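Local coordinates for centromeric protein-C, isoform A (Drosophila melanogaster, PDB 6O2K) that dimerises through its C-terminal cupin domain, the part present here, and probably acts as an adaptor between centromeric chromatin and other kinetochore proteins, at the interface of chains A and B. Numbering follows the deposited sequence. Chains: chain A/B, Centromeric protein-C, isoform A.

Contact 1 and contact 2 lie about 18 Å apart, measured between the centres of their C-alpha atoms, in the one two-fold dimer interface of the CENP-C cupin domain. They have no residue in common. In contact 1 strands 107-111 and 116-119 of chain A receive the segment of chain B that leads into strand 37-38; in contact 2 the start of the N-terminal helix of chain B packs on A:Phe91 and on loop residues of chain A. In sequence they nearly meet at A:Leu111 and A:Val113. Each has a twin, so each subunit appears to lay its N-terminal segments on the other's cupin domain.

Contact 1: the interface of chains A and B. Residues chain A 107-111, 117-118; chain B 29, 31, 34, 36-37.
B:Asn34, B:Ser36 and B:Ser31 carry this strand-edge patch of the cupin-domain dimer interface, a short stretch of chain B laid against two strands of chain A. The carboxamide of B:Asn34 points its nitrogen at chain A, with CG beside its own backbone N (chi1 -68°). ND2 donates to A:Ser109 OG at 2.9 Å and to the carbonyl A:His108 O at 3.0 Å. Both acceptors lie close to the amide plane, so the fork holds the group flat; at the carbonyl, however, the nitrogen sits above the C=O plane. Tip to tip with it stands A:Val107, whose CG1, anti to the backbone N, meets B:Asn34 CG at 3.8 Å. An alanine at B:Asn34 would remove the carboxamide and would probably leave A:His108 O and A:Ser109 OG without this shared donor and loosen the packing on A:Val107.

B:Ser31 turns its hydroxyl beside its own backbone N, where OG accepts a nearly straight bond from A:Val110 N at 2.7 Å (171° at H). Its CB lies alongside the A:Ser109 backbone. B:Ser36 works mainly through its backbone: its carbonyl O accepts A:Glu118 N at 3.0 Å, in the carbonyl plane. The same O shares water 2 with the carboxylate oxygen A:Glu118 OE1, while B:Ser36 OG reaches A:Glu118 O through water 1. Between these polar ends B:Val37 CG2 packs against A:Ser109 CB at 3.9 Å. The same CG2 meets A:Leu111 CD2 tip to tip at 4.0 Å. A:Ile117 adds CG1, anti to its backbone N (chi1 -173°), against B:Ser36 CB at 3.9 Å.

In the fold, B:Ser31 belongs to the 3-10 turn 30-33 and B:Val37 opens strand 37-38, which forms an antiparallel intermolecular bridge with A:Ile117 of strand 116-119. The segment preceding the cupin core of one subunit thereby joins the strands of the other, with 107-111 beside it.

Contact 2: the interface of chains A and B. Residues chain A 19, 91-92, 113, 131, 133; chain B 5, 7-8, 11.
The ring of A:Phe91 has the aliphatic CD of A:Arg19 over the centre of one face, 3.7 Å above its plane, and water 3 on the opposite face, offset toward the rim. A:Lys133 CD lies at the ring edge. The guanidinium of A:Arg19 in turn has A:Phe91 CZ over its centre on one face, while A:Lys133 NZ and B:Glu8 OE2 lie at its edge. In this part of the cupin-domain dimer interface, arginine and phenylalanine of chain A thus form a layered pair on which the N-terminus of helix 6-19 of chain B docks.

A:Arg19 bends at its third torsion, and its NH1 forms a salt bridge with the carboxylate oxygen B:Glu8 OE2 at 3.2 Å, straight at the hydrogen. The oxygen lies in the guanidinium plane, but the nitrogen approaches from above the carboxylate plane, the two flat groups standing 85° apart. B:Glu8 is steadied within its own chain: OE1 accepts B:Asp5 N through its anti lone pair, and B:Glu8 N donates to B:Asp5 OD2 at 2.8 Å. This reciprocal pair, a capping box, caps the helix start and is likely to hold the carboxylate in place for A:Arg19. The positive charge of A:Arg19, with A:Lys133 farther off, would probably favour the ionised form of B:Glu8 and B:Asp5.

B:Gln7 buries most surface in the patch. Its CB meets the tip of the A:Phe91 ring, at CZ, at 3.6 Å; the bend at chi2 (82°) then turns the carboxamide toward A:Ile131. CG meets A:Ile131 CD1 tip to tip at 3.5 Å. The amide carbon also lies against that CD1, and the amide, its plane 78° from the ring's, does not stack on it. One helical turn on, A:Val113 CG1 packs on B:Ser11 CA at 3.9 Å. Water 3 joins the two backbones, lying 2.9 Å from A:Gly92 N and 3.0 Å from B:Gln7 O.

Contact 1: the interface of chains A and B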
# COMPACT_ATOMS: atom_id res chain seq x y z
N VAL A 107 16.29 17.51 -1.74
CA VAL A 107 15.30 17.31 -2.78
C VAL A 107 13.93 17.47 -2.13
O VAL A 107 13.71 16.98 -1.02
CB VAL A 107 15.44 15.92 -3.45
CG1 VAL A 107 14.33 15.69 -4.46
CG2 VAL A 107 16.83 15.77 -4.11
N HIS A 108 13.03 18.18 -2.79
CA HIS A 108 11.68 18.37 -2.30
C HIS A 108 10.71 17.63 -3.21
O HIS A 108 10.74 17.81 -4.44
CB HIS A 108 11.33 19.87 -2.22
CG HIS A 108 12.34 20.69 -1.46
ND1 HIS A 108 12.47 20.63 -0.09
CD2 HIS A 108 13.28 21.56 -1.89
CE1 HIS A 108 13.44 21.45 0.29
NE2 HIS A 108 13.95 22.02 -0.78
N SER A 109 9.84 16.83 -2.61
CA SER A 109 8.87 16.02 -3.33
C SER A 109 7.48 16.31 -2.80
O SER A 109 7.28 16.41 -1.58
CB SER A 109 9.19 14.53 -3.17
OG SER A 109 10.42 14.24 -3.80
N VAL A 110 6.52 16.43 -3.70
CA VAL A 110 5.10 16.56 -3.36
C VAL A 110 4.42 15.28 -3.83
O VAL A 110 4.51 14.92 -5.01
CB VAL A 110 4.46 17.80 -4.01
CG1 VAL A 110 3.02 17.93 -3.59
CG2 VAL A 110 5.23 19.07 -3.62
N LEU A 111 3.75 14.59 -2.92
CA LEU A 111 3.15 13.28 -3.18
C LEU A 111 1.65 13.34 -2.91
O LEU A 111 1.23 13.72 -1.82
CB LEU A 111 3.79 12.20 -2.31
CG LEU A 111 5.31 12.07 -2.23
CD1 LEU A 111 5.67 10.89 -1.34
CD2 LEU A 111 5.90 11.89 -3.64
N ILE A 117 7.64 7.34 -2.62
CA ILE A 117 9.04 7.76 -2.67
C ILE A 117 9.88 6.69 -1.99
O ILE A 117 9.48 6.15 -0.95
CB ILE A 117 9.25 9.15 -2.03
CG1 ILE A 117 10.68 9.64 -2.25
CG2 ILE A 117 8.89 9.13 -0.52
CD1 ILE A 117 10.90 11.09 -1.86
N GLU A 118 11.04 6.40 -2.58
CA GLU A 118 12.03 5.48 -2.02
C GLU A 118 13.09 6.27 -1.28
O GLU A 118 13.75 7.13 -1.88
CB GLU A 118 12.73 4.68 -3.11
CG GLU A 118 11.97 3.58 -3.74
CD GLU A 118 12.75 3.08 -4.94
OE1 GLU A 118 12.54 3.61 -6.05
OE2 GLU A 118 13.61 2.19 -4.74
N SER B 29 2.37 14.99 -10.98
CA SER B 29 2.97 16.07 -10.22
C SER B 29 4.35 16.35 -10.79
O SER B 29 4.98 15.47 -11.38
CB SER B 29 3.05 15.73 -8.73
OG SER B 29 4.26 15.07 -8.41
N SER B 31 6.90 16.64 -9.16
CA SER B 31 7.84 15.80 -8.44
C SER B 31 8.13 14.48 -9.15
O SER B 31 9.08 13.79 -8.75
CB SER B 31 7.31 15.52 -7.03
OG SER B 31 7.21 16.73 -6.29
N ASN B 34 11.63 13.68 -10.05
CA ASN B 34 12.61 13.30 -9.03
C ASN B 34 12.94 11.81 -9.12
O ASN B 34 12.04 10.97 -9.24
CB ASN B 34 12.09 13.62 -7.63
CG ASN B 34 11.97 15.12 -7.37
OD1 ASN B 34 12.51 15.94 -8.12
ND2 ASN B 34 11.27 15.48 -6.31
N SER B 36 13.85 9.58 -7.04
CA SER B 36 13.32 8.72 -5.99
C SER B 36 11.81 8.58 -6.00
O SER B 36 11.27 7.74 -5.27
CB SER B 36 13.74 9.24 -4.61
OG SER B 36 15.11 8.96 -4.37
N VAL B 37 11.09 9.37 -6.80
CA VAL B 37 9.63 9.34 -6.77
C VAL B 37 9.13 8.39 -7.85
O VAL B 37 9.65 8.36 -8.97
CB VAL B 37 9.06 10.76 -6.97
CG1 VAL B 37 7.58 10.72 -7.29
CG2 VAL B 37 9.30 11.62 -5.72
O HOH W 1 14.99 9.55 -1.33
O HOH W 2 10.75 5.27 -6.68

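Contact 2: the interface of chains A and B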
# COMPACT_ATOMS: atom_id res chain seq x y z
N ARG A 19 -8.32 7.36 8.77
CA ARG A 19 -8.31 8.80 8.89
C ARG A 19 -8.68 9.27 10.30
O ARG A 19 -8.53 10.46 10.60
CB ARG A 19 -9.25 9.41 7.85
CG ARG A 19 -8.72 9.32 6.42
CD ARG A 19 -9.79 9.67 5.38
NE ARG A 19 -10.33 11.02 5.55
CZ ARG A 19 -11.41 11.48 4.92
NH1 ARG A 19 -12.07 10.69 4.06
NH2 ARG A 19 -11.84 12.71 5.13
N PHE A 91 -3.83 8.48 1.80
CA PHE A 91 -4.87 9.49 1.62
C PHE A 91 -4.27 10.87 1.82
O PHE A 91 -3.46 11.07 2.72
CB PHE A 91 -6.02 9.28 2.62
CG PHE A 91 -7.17 10.22 2.44
CD1 PHE A 91 -8.24 9.89 1.63
CD2 PHE A 91 -7.19 11.44 3.09
CE1 PHE A 91 -9.30 10.74 1.46
CE2 PHE A 91 -8.25 12.31 2.92
CZ PHE A 91 -9.31 11.96 2.11
N GLY A 92 -4.70 11.84 1.01
CA GLY A 92 -4.23 13.21 1.19
C GLY A 92 -3.00 13.57 0.39
O GLY A 92 -2.85 13.11 -0.74
N VAL A 113 -2.21 11.01 -3.53
CA VAL A 113 -2.62 9.65 -3.17
C VAL A 113 -2.15 8.67 -4.24
O VAL A 113 -2.28 8.93 -5.45
CB VAL A 113 -4.14 9.60 -2.93
CG1 VAL A 113 -4.94 10.02 -4.18
CG2 VAL A 113 -4.55 8.22 -2.40
N ILE A 131 -1.79 19.49 3.46
CA ILE A 131 -3.14 20.03 3.37
C ILE A 131 -3.71 20.25 4.77
O ILE A 131 -3.15 19.81 5.78
CB ILE A 131 -4.07 19.11 2.56
CG1 ILE A 131 -4.05 17.69 3.13
CG2 ILE A 131 -3.64 19.12 1.09
CD1 ILE A 131 -4.89 16.69 2.34
N LYS A 133 -6.22 18.97 6.22
CA LYS A 133 -7.06 17.83 6.55
C LYS A 133 -6.14 16.70 6.99
O LYS A 133 -4.93 16.74 6.75
CB LYS A 133 -7.90 17.40 5.34
CG LYS A 133 -9.21 16.73 5.68
CD LYS A 133 -9.51 15.57 4.78
CE LYS A 133 -8.95 14.29 5.36
NZ LYS A 133 -9.52 13.87 6.67
N ASP B 5 -15.00 15.66 -1.09
CA ASP B 5 -14.06 16.76 -1.17
C ASP B 5 -12.97 16.43 -2.19
O ASP B 5 -12.98 15.37 -2.83
CB ASP B 5 -13.46 17.10 0.21
CG ASP B 5 -12.68 15.94 0.85
OD1 ASP B 5 -12.83 15.75 2.08
OD2 ASP B 5 -11.91 15.24 0.17
N GLN B 7 -9.79 15.68 -1.88
CA GLN B 7 -8.93 14.52 -1.60
C GLN B 7 -9.69 13.22 -1.81
O GLN B 7 -9.12 12.22 -2.29
CB GLN B 7 -8.39 14.61 -0.17
CG GLN B 7 -7.19 15.52 -0.06
CD GLN B 7 -7.60 16.98 0.04
OE1 GLN B 7 -8.51 17.33 0.79
NE2 GLN B 7 -6.94 17.83 -0.74
N GLU B 8 -10.97 13.21 -1.45
CA GLU B 8 -11.80 12.04 -1.72
C GLU B 8 -11.98 11.83 -3.22
O GLU B 8 -11.97 10.69 -3.69
CB GLU B 8 -13.15 12.19 -1.01
CG GLU B 8 -13.01 12.05 0.51
CD GLU B 8 -14.29 12.34 1.25
OE1 GLU B 8 -15.06 13.22 0.82
OE2 GLU B 8 -14.54 11.67 2.28
N SER B 11 -8.71 10.19 -4.35
CA SER B 11 -8.66 8.79 -3.94
C SER B 11 -9.58 7.94 -4.79
O SER B 11 -9.22 6.82 -5.22
CB SER B 11 -9.04 8.70 -2.46
OG SER B 11 -9.17 7.37 -2.02
O HOH W 3 -6.43 11.59 -1.26